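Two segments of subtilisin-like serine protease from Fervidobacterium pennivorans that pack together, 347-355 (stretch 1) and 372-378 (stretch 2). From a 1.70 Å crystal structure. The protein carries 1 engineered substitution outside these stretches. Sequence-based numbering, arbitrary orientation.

Stretch 1 (347-355) ILSTVPGED
Stretch 2, residues 372-378: GTYDYYQ

Residues 347-350 and 374-378 run as neighbouring antiparallel β-strands whose axes approach to 4.6 Å, with 135° between their N-to-C directions; the contact buries 632 Å² in all. Ile347 pairs with Tyr377 through Ile347 N to Tyr377 O (2.9 Å) and Tyr377 N to Ile347 O (3.0 Å). Two residues on, Ser349 N reaches Asp375 O (3.1 Å) and Asp375 N reaches Ser349 O (3.0 Å). Between these rungs lies the non-hydrogen-bonded pair Leu348-Tyr376, its CA atoms 4.3 Å apart. The backbone is extended, with phi/psi of -84/127 at Leu348, -157/178 at Ser349, -157/159 at Asp375 and -102/122 at Tyr376.

On the sheet face carrying Leu348 and Tyr376, Leu348 (chi1 t, chi2 p) sets its CD1 over the face of the Tyr376 ring (chi1 m, chi2 81°), 3.7 Å from the ring centroid and 10° off the normal, a CH-pi contact. The same methyl lies 3.8 Å from Tyr374 CB, so it fills the hollow between the two tyrosines. Thr350 and Tyr374 follow in register, but their side chains diverge; still, Thr350 CG2 comes within 3.7 Å of Tyr374 CE2, the tyrosine having chi1 m.

The other face carries Ile347, Ser349, Asp375 and Tyr377. Here Val351 (chi1 m), pointing sideways, packs its CG1 against both Asp375 CB (3.9 Å) and the Tyr377 ring (chi1 m, chi2 -5°), 3.9 Å from Tyr377 CZ.

Past Thr350 the pairing continues through Val351 N to Thr373 O (3.1 Å). Thr373 points toward stretch 1, and its p rotamer lets OG1 donate to Val351 O at 2.7 Å. The hydroxyl nestles against the turning chain, with Thr373 OG1 3.3 Å from Gly353 CA. Beyond this, Asp355 is out of reach.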

# COMPACT_ATOMS: atom_id res chain seq x y z
N ILE A 347 3.93 -6.09 -28.37
CA ILE A 347 5.26 -6.34 -27.84
C ILE A 347 5.58 -7.83 -27.94
O ILE A 347 4.98 -8.66 -27.24
CB ILE A 347 5.36 -5.93 -26.35
CG1 ILE A 347 4.98 -4.45 -26.18
CG2 ILE A 347 6.77 -6.21 -25.83
CD1 ILE A 347 5.78 -3.48 -27.05
N LEU A 348 6.54 -8.15 -28.80
CA LEU A 348 6.99 -9.51 -29.03
C LEU A 348 8.01 -9.90 -27.97
O LEU A 348 8.98 -9.19 -27.76
CB LEU A 348 7.63 -9.61 -30.42
CG LEU A 348 8.18 -11.00 -30.76
CD1 LEU A 348 7.03 -12.01 -30.75
CD2 LEU A 348 8.86 -10.97 -32.15
N SER A 349 7.76 -11.03 -27.29
CA SER A 349 8.69 -11.52 -26.28
C SER A 349 8.55 -13.01 -26.04
O SER A 349 7.71 -13.69 -26.65
CB SER A 349 8.49 -10.78 -24.96
OG SER A 349 9.60 -11.06 -24.09
N THR A 350 9.40 -13.51 -25.15
CA THR A 350 9.45 -14.91 -24.77
C THR A 350 8.25 -15.37 -23.94
O THR A 350 7.78 -14.64 -23.07
CB THR A 350 10.73 -15.16 -23.93
OG1 THR A 350 10.85 -14.14 -22.93
CG2 THR A 350 11.98 -15.11 -24.80
N VAL A 351 7.73 -16.57 -24.23
CA VAL A 351 6.66 -17.13 -23.40
C VAL A 351 7.11 -18.56 -23.11
O VAL A 351 7.95 -19.12 -23.83
CB VAL A 351 5.24 -17.12 -24.07
CG1 VAL A 351 4.79 -15.68 -24.31
CG2 VAL A 351 5.22 -17.95 -25.35
N PRO A 352 6.59 -19.16 -22.04
CA PRO A 352 6.99 -20.53 -21.70
C PRO A 352 6.70 -21.50 -22.84
O PRO A 352 5.72 -21.34 -23.57
CB PRO A 352 6.17 -20.84 -20.45
CG PRO A 352 5.00 -19.89 -20.55
CD PRO A 352 5.62 -18.64 -21.06
N GLY A 353 7.56 -22.50 -22.99
CA GLY A 353 7.37 -23.48 -24.05
C GLY A 353 6.15 -24.37 -23.85
O GLY A 353 5.59 -24.44 -22.77
N GLU A 354 5.75 -25.09 -24.91
CA GLU A 354 4.58 -25.96 -24.86
C GLU A 354 4.52 -26.91 -23.68
O GLU A 354 3.44 -27.14 -23.13
CB GLU A 354 4.48 -26.76 -26.16
CG GLU A 354 4.21 -25.89 -27.37
CD GLU A 354 3.83 -26.71 -28.58
OE1 GLU A 354 3.14 -27.74 -28.40
OE2 GLU A 354 4.20 -26.33 -29.71
N ASP A 355 5.66 -27.46 -23.28
CA ASP A 355 5.69 -28.39 -22.15
C ASP A 355 6.20 -27.75 -20.87
O ASP A 355 6.60 -28.45 -19.93
CB ASP A 355 6.54 -29.62 -22.49
CG ASP A 355 5.98 -30.41 -23.65
OD1 ASP A 355 4.73 -30.50 -23.77
OD2 ASP A 355 6.77 -30.97 -24.44
N GLY A 372 12.59 -21.70 -29.64
CA GLY A 372 11.83 -21.04 -28.59
C GLY A 372 10.43 -20.59 -28.98
O GLY A 372 10.11 -20.46 -30.17
N THR A 373 9.60 -20.33 -27.97
CA THR A 373 8.22 -19.88 -28.17
C THR A 373 8.08 -18.40 -27.85
O THR A 373 8.63 -17.93 -26.86
CB THR A 373 7.26 -20.68 -27.28
OG1 THR A 373 7.81 -20.77 -25.96
CG2 THR A 373 7.08 -22.10 -27.85
N TYR A 374 7.33 -17.69 -28.68
CA TYR A 374 7.15 -16.25 -28.50
C TYR A 374 5.71 -15.86 -28.75
O TYR A 374 4.96 -16.61 -29.37
CB TYR A 374 8.00 -15.48 -29.52
CG TYR A 374 9.48 -15.74 -29.38
CD1 TYR A 374 10.06 -16.90 -29.90
CD2 TYR A 374 10.29 -14.85 -28.68
CE1 TYR A 374 11.40 -17.17 -29.71
CE2 TYR A 374 11.63 -15.10 -28.49
CZ TYR A 374 12.18 -16.26 -28.99
OH TYR A 374 13.50 -16.52 -28.75
N ASP A 375 5.33 -14.68 -28.28
CA ASP A 375 3.99 -14.18 -28.54
C ASP A 375 3.98 -12.68 -28.41
O ASP A 375 4.87 -12.08 -27.78
CB ASP A 375 2.93 -14.78 -27.58
CG ASP A 375 1.57 -14.96 -28.25
OD1 ASP A 375 1.37 -14.34 -29.33
OD2 ASP A 375 0.72 -15.71 -27.71
N TYR A 376 2.97 -12.07 -29.02
CA TYR A 376 2.80 -10.62 -29.00
C TYR A 376 1.72 -10.27 -27.98
O TYR A 376 0.59 -10.73 -28.09
CB TYR A 376 2.35 -10.11 -30.38
CG TYR A 376 3.27 -10.45 -31.53
CD1 TYR A 376 3.21 -11.71 -32.11
CD2 TYR A 376 4.18 -9.53 -32.03
CE1 TYR A 376 4.04 -12.05 -33.16
CE2 TYR A 376 5.03 -9.87 -33.09
CZ TYR A 376 4.94 -11.13 -33.65
OH TYR A 376 5.76 -11.52 -34.68
N TYR A 377 2.07 -9.43 -27.01
CA TYR A 377 1.14 -9.02 -25.97
C TYR A 377 0.93 -7.51 -25.97
O TYR A 377 1.72 -6.74 -26.55
CB TYR A 377 1.67 -9.40 -24.58
CG TYR A 377 1.65 -10.87 -24.23
CD1 TYR A 377 1.08 -11.82 -25.08
CD2 TYR A 377 2.17 -11.29 -23.01
CE1 TYR A 377 1.04 -13.17 -24.72
CE2 TYR A 377 2.14 -12.64 -22.64
CZ TYR A 377 1.57 -13.57 -23.50
OH TYR A 377 1.55 -14.91 -23.14
N GLN A 378 -0.12 -7.09 -25.29
CA GLN A 378 -0.44 -5.69 -25.13
C GLN A 378 -0.87 -5.50 -23.68
O GLN A 378 -1.40 -6.43 -23.06
CB GLN A 378 -1.57 -5.30 -26.08
CG GLN A 378 -2.33 -4.07 -25.72
CD GLN A 378 -3.72 -4.08 -26.36
OE1 GLN A 378 -3.85 -4.12 -27.57
NE2 GLN A 378 -4.76 -4.07 -25.53